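Local coordinates for protein, related to general stress protein 26(GS26) of B.subtilis (Clostridium acetobutylicum, PDB 2HQ7) that probably binds FMN and acts as an oxidoreductase of the pyridoxamine 5'-phosphate oxidase family, related to general stress protein 26, at residues A79-V84 with I136-D141; E97-D102 with Y117-F122; K19-G24 with F48-N53. All coordinates share one frame; numbering follows the deposited sequence.

All three contacts involve one curled antiparallel sheet. Interactions 2 and 3, with centres about 10 Å apart, are joined directly: strands 117-131 and 47-53 are neighbours, with probable hydrogen bonds from Phe122 N to Phe48 O (2.7 Å) and from Leu120 N to Leu50 O (2.8 Å). Interaction 1 lies about 17 Å from interaction 3, centre to centre, yet meets it through Leu83 CD1 and Phe48 CE1 at 3.4 Å. Interactions 1 and 2 have centres about 24 Å apart, on opposite sides of the chain's centre, but Leu83 O packs against Phe122 CZ at 3.7 Å. Interactions 1 and 3 also touch the second subunit. None can be assigned to a flavin site from geometry alone.

Interaction 1. Residues A79-V84 with I136-D141; sequences AGLMLV and ITFKID
Leu81 and Leu83 of strand 79-90 meet Phe138 and Ile140 through apolar side-chain contacts, and no hydrogen bond joins the two segments. The aromatic part comes first. Leu81 brings CD1 to the rim of the Phe138 ring, 4.1 Å from CZ and close to the ring plane, so this is an edge contact and not a methyl lying over a face. The two side chains cross at about a right angle. Phe138 has its CG between the backbone N and the carbonyl carbon (chi1 52°), whereas Leu81 extends with CG opposite its own N (chi1 163°); together these torsions carry the two ends across the 11.1 Å between Leu81 CA and Phe138 CA. Leu83 CD2 reaches the same CZ obliquely at 4.4 Å.

The purely aliphatic part is looser: Leu83 CD2 and Ile140 CD1 lie 4.5 Å apart. The CB of Ile140 is directed at the other segment. All four residues are buried, although the summed interface is only 101 Å².

The wide backbone spacing has a topological reason, since strand 117-131 lies between and pairs antiparallel with both strands. Leu45 touches Leu81, Phe138 and Ile140, helix 5-16 covers Leu81 through Leu14 and Val15, and strand 67-74 adds Phe72 against both leucines.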
loop_
_atom_site.group_PDB
_atom_site.type_symbol
_atom_site.label_atom_id
_atom_site.label_comp_id
_atom_site.label_asym_id
_atom_site.label_seq_id
_atom_site.Cartn_x
_atom_site.Cartn_y
_atom_site.Cartn_z
ATOM N N ALA B 79 -2.563 4.763 -12.370
ATOM C CA ALA B 79 -1.275 4.160 -12.585
ATOM C C ALA B 79 -0.602 4.032 -11.228
ATOM O O ALA B 79 -0.840 4.806 -10.295
ATOM C CB ALA B 79 -0.414 4.992 -13.550
ATOM N N GLY B 80 0.231 3.024 -11.134
ATOM C CA GLY B 80 1.001 2.807 -9.950
ATOM C C GLY B 80 2.270 2.082 -10.287
ATOM O O GLY B 80 2.404 1.473 -11.343
ATOM N N LEU B 81 3.208 2.130 -9.363
ATOM C CA LEU B 81 4.448 1.433 -9.508
ATOM C C LEU B 81 4.704 0.686 -8.221
ATOM O O LEU B 81 4.648 1.291 -7.162
ATOM C CB LEU B 81 5.544 2.463 -9.743
ATOM C CG LEU B 81 6.974 1.942 -9.520
ATOM C CD1 LEU B 81 7.306 0.951 -10.592
ATOM C CD2 LEU B 81 7.959 3.109 -9.573
HETATM N N MSE B 82 5.014 -0.608 -8.292
HETATM C CA MSE B 82 5.391 -1.353 -7.103
HETATM C C MSE B 82 6.794 -1.876 -7.254
HETATM O O MSE B 82 7.130 -2.461 -8.282
HETATM C CB MSE B 82 4.473 -2.551 -6.879
HETATM C CG MSE B 82 5.018 -3.511 -5.828
HETATM SE SE MSE B 82 4.091 -5.165 -5.653
HETATM C CE MSE B 82 4.664 -6.243 -7.196
ATOM N N LEU B 83 7.590 -1.731 -6.193
ATOM C CA LEU B 83 8.938 -2.267 -6.169
ATOM C C LEU B 83 9.024 -3.213 -5.016
ATOM O O LEU B 83 8.514 -2.902 -3.927
ATOM C CB LEU B 83 9.977 -1.169 -5.981
ATOM C CG LEU B 83 9.965 -0.063 -7.042
ATOM C CD1 LEU B 83 10.856 1.112 -6.564
ATOM C CD2 LEU B 83 10.407 -0.545 -8.444
ATOM N N VAL B 84 9.709 -4.333 -5.241
ATOM C CA VAL B 84 9.853 -5.409 -4.277
ATOM C C VAL B 84 11.335 -5.618 -3.942
ATOM O O VAL B 84 12.205 -5.571 -4.821
ATOM C CB VAL B 84 9.238 -6.712 -4.823
ATOM C CG1 VAL B 84 9.585 -7.925 -3.866
ATOM C CG2 VAL B 84 7.784 -6.546 -5.001
ATOM N N ILE B 136 3.412 -4.403 -16.449
ATOM C CA ILE B 136 4.675 -4.863 -16.962
ATOM C C ILE B 136 5.547 -5.094 -15.766
ATOM O O ILE B 136 5.757 -4.180 -14.991
ATOM C CB ILE B 136 5.339 -3.764 -17.845
ATOM C CG1 ILE B 136 4.607 -3.645 -19.180
ATOM C CG2 ILE B 136 6.825 -4.077 -18.076
ATOM C CD1 ILE B 136 4.331 -2.250 -19.628
ATOM N N THR B 137 6.036 -6.327 -15.621
ATOM C CA THR B 137 6.933 -6.717 -14.572
ATOM C C THR B 137 8.328 -6.693 -15.129
ATOM O O THR B 137 8.555 -7.196 -16.227
ATOM C CB THR B 137 6.672 -8.173 -14.085
ATOM O OG1 THR B 137 5.323 -8.315 -13.662
ATOM C CG2 THR B 137 7.545 -8.500 -12.912
ATOM N N PHE B 138 9.275 -6.176 -14.351
ATOM C CA PHE B 138 10.683 -6.128 -14.773
ATOM C C PHE B 138 11.593 -6.376 -13.609
ATOM O O PHE B 138 11.238 -6.049 -12.480
ATOM C CB PHE B 138 10.985 -4.748 -15.344
ATOM C CG PHE B 138 10.582 -3.619 -14.432
ATOM C CD1 PHE B 138 9.282 -3.107 -14.458
ATOM C CD2 PHE B 138 11.501 -3.054 -13.565
ATOM C CE1 PHE B 138 8.915 -2.068 -13.611
ATOM C CE2 PHE B 138 11.147 -2.020 -12.721
ATOM C CZ PHE B 138 9.851 -1.514 -12.742
ATOM N N LYS B 139 12.777 -6.927 -13.873
ATOM C CA LYS B 139 13.848 -6.978 -12.882
ATOM C C LYS B 139 14.651 -5.694 -12.963
ATOM O O LYS B 139 14.860 -5.151 -14.050
ATOM C CB LYS B 139 14.786 -8.162 -13.113
ATOM C CG LYS B 139 14.153 -9.537 -13.019
ATOM C CD LYS B 139 15.262 -10.611 -13.092
ATOM C CE LYS B 139 14.689 -12.028 -13.337
ATOM N NZ LYS B 139 15.731 -13.115 -13.288
ATOM N N ILE B 140 15.106 -5.196 -11.815
ATOM C CA ILE B 140 15.816 -3.922 -11.771
ATOM C C ILE B 140 17.046 -3.975 -12.660
ATOM O O ILE B 140 17.274 -3.069 -13.448
ATOM C CB ILE B 140 16.227 -3.532 -10.323
ATOM C CG1 ILE B 140 15.004 -3.113 -9.546
ATOM C CG2 ILE B 140 17.170 -2.331 -10.304
ATOM C CD1 ILE B 140 14.322 -1.951 -10.156
ATOM N N ASP B 141 17.805 -5.059 -12.551
ATOM C CA ASP B 141 19.019 -5.240 -13.346
ATOM C C ASP B 141 18.783 -5.229 -14.872
ATOM O O ASP B 141 19.735 -4.994 -15.622
ATOM C CB ASP B 141 19.777 -6.511 -12.904
ATOM C CG ASP B 141 19.285 -7.775 -13.593
ATOM O OD1 ASP B 141 19.745 -8.055 -14.722
ATOM O OD2 ASP B 141 18.479 -8.517 -12.990
#

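Interaction 2. Residues E97-D102 with Y117-F122; sequences EMLWTD and YTALCF
Trp100 and Tyr117 both extend CG opposite their backbone N, with chi1 at -179° and 170°, and these torsions bring the indole and the phenol together across the contact. The benzo edge of Trp100 points at one face of Tyr117. With ring centroids 5.4 Å apart and planes at 83°, this is a T-shaped (edge-to-face) pair. Its closest atoms are Trp100 CE3 and Tyr117 CE2 at 3.8 Å, and CE3 sits above the phenol plane but displaced toward its rim. The tryptophan thus supplies the edge and the tyrosine the face.

Leu99 supports the pair from the last turn of helix 93-99. Its CB lies 4.0 Å from Tyr117 OH, while its CD1 packs at 4.3 Å on the CB of Ala119, two residues beyond Tyr117 on the strand. The phenol oxygen therefore ends up beneath the helix terminus, 3.6 Å from Trp100 N, where the chain leaves helical geometry. That approach is no hydrogen bond; the hydroxyl bonds instead to Lys96 O, a carbonyl of the same terminal turn. Tyr108 meets the tyrosine ring and also touches Trp100, and Ile112 packs on the indole.

Chemically, the contact combines an aromatic quadrupole interaction with one anchored polar end. The C-H edge of the indole faces the electron-rich face of the phenol, while the hydroxyl donates to a main-chain carbonyl at the helix end. Ring packing and this bond together probably limit the rotation of the Tyr117 ring, and they join the C-terminal end of helix 93-99 to Tyr117.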
loop_
_atom_site.group_PDB
_atom_site.type_symbol
_atom_site.label_atom_id
_atom_site.label_comp_id
_atom_site.label_asym_id
_atom_site.label_seq_id
_atom_site.Cartn_x
_atom_site.Cartn_y
_atom_site.Cartn_z
ATOM N N GLU B 97 22.464 11.937 9.381
ATOM C CA GLU B 97 22.798 13.322 9.060
ATOM C C GLU B 97 22.847 13.587 7.551
ATOM O O GLU B 97 22.324 14.599 7.083
ATOM C CB GLU B 97 24.156 13.649 9.658
ATOM C CG GLU B 97 24.607 15.051 9.459
ATOM C CD GLU B 97 25.935 15.287 10.135
ATOM O OE1 GLU B 97 26.847 14.452 9.951
ATOM O OE2 GLU B 97 26.058 16.296 10.852
HETATM N N MSE B 98 23.478 12.695 6.788
HETATM C CA MSE B 98 23.546 12.867 5.346
HETATM C C MSE B 98 22.198 12.742 4.658
HETATM O O MSE B 98 21.995 13.319 3.599
HETATM C CB MSE B 98 24.490 11.876 4.716
HETATM C CG MSE B 98 25.907 12.353 4.775
HETATM SE SE MSE B 98 27.097 11.084 3.943
HETATM C CE MSE B 98 27.145 9.717 5.368
ATOM N N LEU B 99 21.273 12.007 5.256
ATOM C CA LEU B 99 19.964 11.825 4.641
ATOM C C LEU B 99 18.918 12.827 5.080
ATOM O O LEU B 99 17.879 12.961 4.423
ATOM C CB LEU B 99 19.502 10.412 4.970
ATOM C CG LEU B 99 20.273 9.316 4.270
ATOM C CD1 LEU B 99 19.905 7.994 4.969
ATOM C CD2 LEU B 99 19.930 9.371 2.720
ATOM N N TRP B 100 19.183 13.525 6.188
ATOM C CA TRP B 100 18.283 14.556 6.709
ATOM C C TRP B 100 17.898 15.560 5.632
ATOM O O TRP B 100 18.737 15.950 4.821
ATOM C CB TRP B 100 18.935 15.278 7.900
ATOM C CG TRP B 100 18.097 16.357 8.533
ATOM C CD1 TRP B 100 18.080 17.671 8.198
ATOM C CD2 TRP B 100 17.166 16.208 9.611
ATOM N NE1 TRP B 100 17.195 18.356 8.998
ATOM C CE2 TRP B 100 16.630 17.480 9.881
ATOM C CE3 TRP B 100 16.758 15.127 10.393
ATOM C CZ2 TRP B 100 15.672 17.698 10.876
ATOM C CZ3 TRP B 100 15.823 15.343 11.385
ATOM C CH2 TRP B 100 15.293 16.622 11.621
ATOM N N THR B 101 16.628 15.961 5.607
ATOM C CA THR B 101 16.159 16.949 4.639
ATOM C C THR B 101 15.303 17.988 5.326
ATOM O O THR B 101 14.855 17.797 6.457
ATOM C CB THR B 101 15.271 16.346 3.517
ATOM O OG1 THR B 101 14.012 15.947 4.072
ATOM C CG2 THR B 101 15.911 15.139 2.851
ATOM N N ASP B 102 15.071 19.091 4.623
ATOM C CA ASP B 102 14.027 20.036 4.995
ATOM C C ASP B 102 12.716 19.302 5.161
ATOM O O ASP B 102 12.434 18.330 4.449
ATOM C CB ASP B 102 13.864 21.113 3.922
ATOM C CG ASP B 102 14.932 22.192 4.005
ATOM O OD1 ASP B 102 15.930 22.002 4.748
ATOM O OD2 ASP B 102 14.762 23.235 3.321
ATOM N N TYR B 117 13.325 9.681 14.894
ATOM C CA TYR B 117 13.800 9.694 13.523
ATOM C C TYR B 117 14.490 8.366 13.271
ATOM O O TYR B 117 15.545 8.100 13.820
ATOM C CB TYR B 117 14.741 10.877 13.323
ATOM C CG TYR B 117 15.527 10.944 12.010
ATOM C CD1 TYR B 117 14.946 10.623 10.808
ATOM C CD2 TYR B 117 16.849 11.369 11.995
ATOM C CE1 TYR B 117 15.671 10.694 9.611
ATOM C CE2 TYR B 117 17.597 11.443 10.791
ATOM C CZ TYR B 117 16.999 11.093 9.614
ATOM O OH TYR B 117 17.705 11.172 8.429
ATOM N N THR B 118 13.868 7.521 12.464
ATOM C CA THR B 118 14.487 6.283 11.977
ATOM C C THR B 118 14.719 6.414 10.473
ATOM O O THR B 118 13.866 6.911 9.754
ATOM C CB THR B 118 13.599 5.061 12.285
ATOM O OG1 THR B 118 13.671 4.778 13.683
ATOM C CG2 THR B 118 14.025 3.784 11.494
ATOM N N ALA B 119 15.899 6.018 10.006
ATOM C CA ALA B 119 16.189 6.047 8.590
ATOM C C ALA B 119 16.355 4.626 8.104
ATOM O O ALA B 119 16.982 3.794 8.778
ATOM C CB ALA B 119 17.426 6.841 8.315
ATOM N N LEU B 120 15.806 4.354 6.934
ATOM C CA LEU B 120 15.864 3.008 6.332
ATOM C C LEU B 120 16.423 3.062 4.929
ATOM O O LEU B 120 16.298 4.058 4.242
ATOM C CB LEU B 120 14.463 2.380 6.295
ATOM C CG LEU B 120 13.863 2.334 7.689
ATOM C CD1 LEU B 120 13.026 3.588 7.855
ATOM C CD2 LEU B 120 13.031 1.137 7.926
ATOM N N CYS B 121 17.079 1.997 4.508
ATOM C CA CYS B 121 17.519 1.909 3.112
ATOM C C CYS B 121 16.856 0.692 2.446
ATOM O O CYS B 121 17.050 -0.441 2.886
ATOM C CB CYS B 121 19.030 1.822 3.072
ATOM S SG CYS B 121 19.654 1.769 1.422
ATOM N N PHE B 122 16.007 0.958 1.446
ATOM C CA PHE B 122 15.379 -0.080 0.629
ATOM C C PHE B 122 16.148 -0.313 -0.663
ATOM O O PHE B 122 16.455 0.629 -1.362
ATOM C CB PHE B 122 13.966 0.343 0.249
ATOM C CG PHE B 122 13.296 -0.564 -0.783
ATOM C CD1 PHE B 122 12.746 -1.790 -0.413
ATOM C CD2 PHE B 122 13.126 -0.134 -2.095
ATOM C CE1 PHE B 122 12.089 -2.603 -1.357
ATOM C CE2 PHE B 122 12.444 -0.911 -3.031
ATOM C CZ PHE B 122 11.922 -2.146 -2.678
#

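Interaction 3. Residues K19-G24 with F48-N53; sequences KIVMVG and FWLSTN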
loop_
_atom_site.group_PDB
_atom_site.type_symbol
_atom_site.label_atom_id
_atom_site.label_comp_id
_atom_site.label_asym_id
_atom_site.label_seq_id
_atom_site.Cartn_x
_atom_site.Cartn_y
_atom_site.Cartn_z
ATOM N N LYS B 19 6.611 12.927 -1.966
ATOM C CA LYS B 19 7.607 12.601 -0.965
ATOM C C LYS B 19 7.162 11.406 -0.116
ATOM O O LYS B 19 7.935 10.922 0.714
ATOM C CB LYS B 19 7.881 13.833 -0.088
ATOM C CG LYS B 19 8.349 15.069 -0.882
ATOM C CD LYS B 19 9.833 14.988 -1.283
ATOM C CE LYS B 19 10.221 16.048 -2.348
ATOM N NZ LYS B 19 9.903 15.659 -3.779
ATOM N N ILE B 20 5.924 10.946 -0.331
ATOM C CA ILE B 20 5.296 9.882 0.472
ATOM C C ILE B 20 5.304 8.575 -0.279
ATOM O O ILE B 20 4.953 8.527 -1.441
ATOM C CB ILE B 20 3.815 10.206 0.817
ATOM C CG1 ILE B 20 3.677 11.627 1.367
ATOM C CG2 ILE B 20 3.270 9.226 1.853
ATOM C CD1 ILE B 20 4.575 11.895 2.574
ATOM N N VAL B 21 5.708 7.507 0.382
ATOM C CA VAL B 21 5.690 6.208 -0.246
ATOM C C VAL B 21 4.959 5.257 0.671
ATOM O O VAL B 21 5.120 5.305 1.898
ATOM C CB VAL B 21 7.127 5.669 -0.552
ATOM C CG1 VAL B 21 7.862 5.433 0.662
ATOM C CG2 VAL B 21 7.053 4.380 -1.309
HETATM N N MSE B 22 4.202 4.356 0.061
HETATM C CA MSE B 22 3.449 3.349 0.797
HETATM C C MSE B 22 4.357 2.154 0.957
HETATM O O MSE B 22 4.906 1.657 -0.040
HETATM C CB MSE B 22 2.283 2.871 -0.008
HETATM C CG MSE B 22 1.464 3.884 -0.731
HETATM SE SE MSE B 22 0.035 4.162 0.413
HETATM C CE MSE B 22 0.921 5.619 1.367
ATOM N N VAL B 23 4.507 1.654 2.165
ATOM C CA VAL B 23 5.471 0.591 2.402
ATOM C C VAL B 23 4.740 -0.625 2.937
ATOM O O VAL B 23 4.138 -0.569 4.026
ATOM C CB VAL B 23 6.503 0.997 3.434
ATOM C CG1 VAL B 23 7.433 -0.166 3.707
ATOM C CG2 VAL B 23 7.234 2.222 2.997
ATOM N N GLY B 24 4.820 -1.728 2.200
ATOM C CA GLY B 24 4.236 -2.972 2.631
ATOM C C GLY B 24 5.230 -3.850 3.385
ATOM O O GLY B 24 6.335 -4.040 2.939
ATOM N N PHE B 48 16.125 3.330 -2.303
ATOM C CA PHE B 48 15.338 4.362 -1.640
ATOM C C PHE B 48 15.780 4.489 -0.195
ATOM O O PHE B 48 15.960 3.498 0.505
ATOM C CB PHE B 48 13.872 4.001 -1.691
ATOM C CG PHE B 48 13.294 4.125 -3.046
ATOM C CD1 PHE B 48 13.599 3.179 -4.025
ATOM C CD2 PHE B 48 12.518 5.203 -3.378
ATOM C CE1 PHE B 48 13.109 3.285 -5.288
ATOM C CE2 PHE B 48 12.005 5.307 -4.658
ATOM C CZ PHE B 48 12.317 4.354 -5.609
ATOM N N TRP B 49 15.883 5.705 0.280
ATOM C CA TRP B 49 16.173 5.946 1.688
ATOM C C TRP B 49 14.928 6.605 2.231
ATOM O O TRP B 49 14.440 7.582 1.659
ATOM C CB TRP B 49 17.386 6.876 1.827
ATOM C CG TRP B 49 18.681 6.218 1.491
ATOM C CD1 TRP B 49 19.524 5.608 2.353
ATOM C CD2 TRP B 49 19.280 6.104 0.195
ATOM N NE1 TRP B 49 20.595 5.096 1.678
ATOM C CE2 TRP B 49 20.494 5.447 0.358
ATOM C CE3 TRP B 49 18.935 6.561 -1.072
ATOM C CZ2 TRP B 49 21.330 5.150 -0.715
ATOM C CZ3 TRP B 49 19.753 6.287 -2.127
ATOM C CH2 TRP B 49 20.960 5.595 -1.944
ATOM N N LEU B 50 14.395 6.041 3.302
ATOM C CA LEU B 50 13.090 6.458 3.783
ATOM C C LEU B 50 13.155 6.800 5.237
ATOM O O LEU B 50 14.019 6.293 5.971
ATOM C CB LEU B 50 12.080 5.330 3.597
ATOM C CG LEU B 50 11.895 4.703 2.226
ATOM C CD1 LEU B 50 11.116 3.431 2.375
ATOM C CD2 LEU B 50 11.178 5.711 1.239
ATOM N N SER B 51 12.232 7.649 5.651
ATOM C CA SER B 51 12.056 8.004 7.050
ATOM C C SER B 51 10.719 7.559 7.619
ATOM O O SER B 51 9.711 7.650 6.962
ATOM C CB SER B 51 12.114 9.513 7.233
ATOM O OG SER B 51 12.259 9.806 8.595
ATOM N N THR B 52 10.746 7.111 8.865
ATOM C CA THR B 52 9.540 6.835 9.615
ATOM C C THR B 52 9.813 7.021 11.100
ATOM O O THR B 52 10.976 7.152 11.538
ATOM C CB THR B 52 9.000 5.421 9.307
ATOM O OG1 THR B 52 7.621 5.326 9.697
ATOM C CG2 THR B 52 9.854 4.325 9.990
ATOM N N ASN B 53 8.735 7.054 11.873
ATOM C CA ASN B 53 8.846 7.166 13.321
ATOM C C ASN B 53 9.334 5.863 13.958
ATOM O O ASN B 53 8.871 4.777 13.613
ATOM C CB ASN B 53 7.517 7.605 13.928
ATOM C CG ASN B 53 6.371 6.661 13.564
ATOM O OD1 ASN B 53 5.659 6.863 12.556
ATOM N ND2 ASN B 53 6.215 5.602 14.355
#
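Leu50 is the one residue of strand 47-53 that touches strand 20-26 here, and its two methyl groups are shared between Val21 and Val23. The tight part lies at Val21: CG1 stands 3.4 Å from Leu50 CD2, closer than a usual carbon-carbon contact, and 4.2 Å from CD1. Val21 places CG1 between its backbone N and carbonyl carbon (chi1 65°), which aims that branch at the leucine, and the two side chains cross at about a right angle. Val23 is held less closely. Its CG2 meets Leu50 CD1 at 4.1 Å, with the two side chains running past each other in opposite directions. The three CB atoms all point across the contact, all three residues are buried, and no hydrogen bond links the segments.

The reverse side of strand 20-26 behaves differently. Ile20 directs its CB away from strand 47-53 and is partly exposed, packing on Phe78 of the second subunit; Met22, a buried selenomethionine, reaches Tyr71 of that subunit. Lys19, just before the strand, is exposed. On the other strand, Trp49 is also partly exposed and lies against Lys41 and Cys121, whereas Ser51 is buried and hydrogen-bonded to Tyr108. Val21, Val23 and Leu50 thus lie inside, with Ile20 and Met22 against the second subunit.

Val21 and Leu50 have CA atoms 8.4 Å apart because strand 32-43 runs between them and pairs antiparallel with each. Leu70 packs on both valines, and Met37 on Leu50. Pairings through 20-26, 32-43, 47-53, 117-131, 79-90 and 67-74 return to the first strand, so this contact, centred about 4 Å from the centre of the chain, lies in the interior of a closed antiparallel barrel, consistent with the split-barrel fold of the pyridoxamine 5'-phosphate oxidase family.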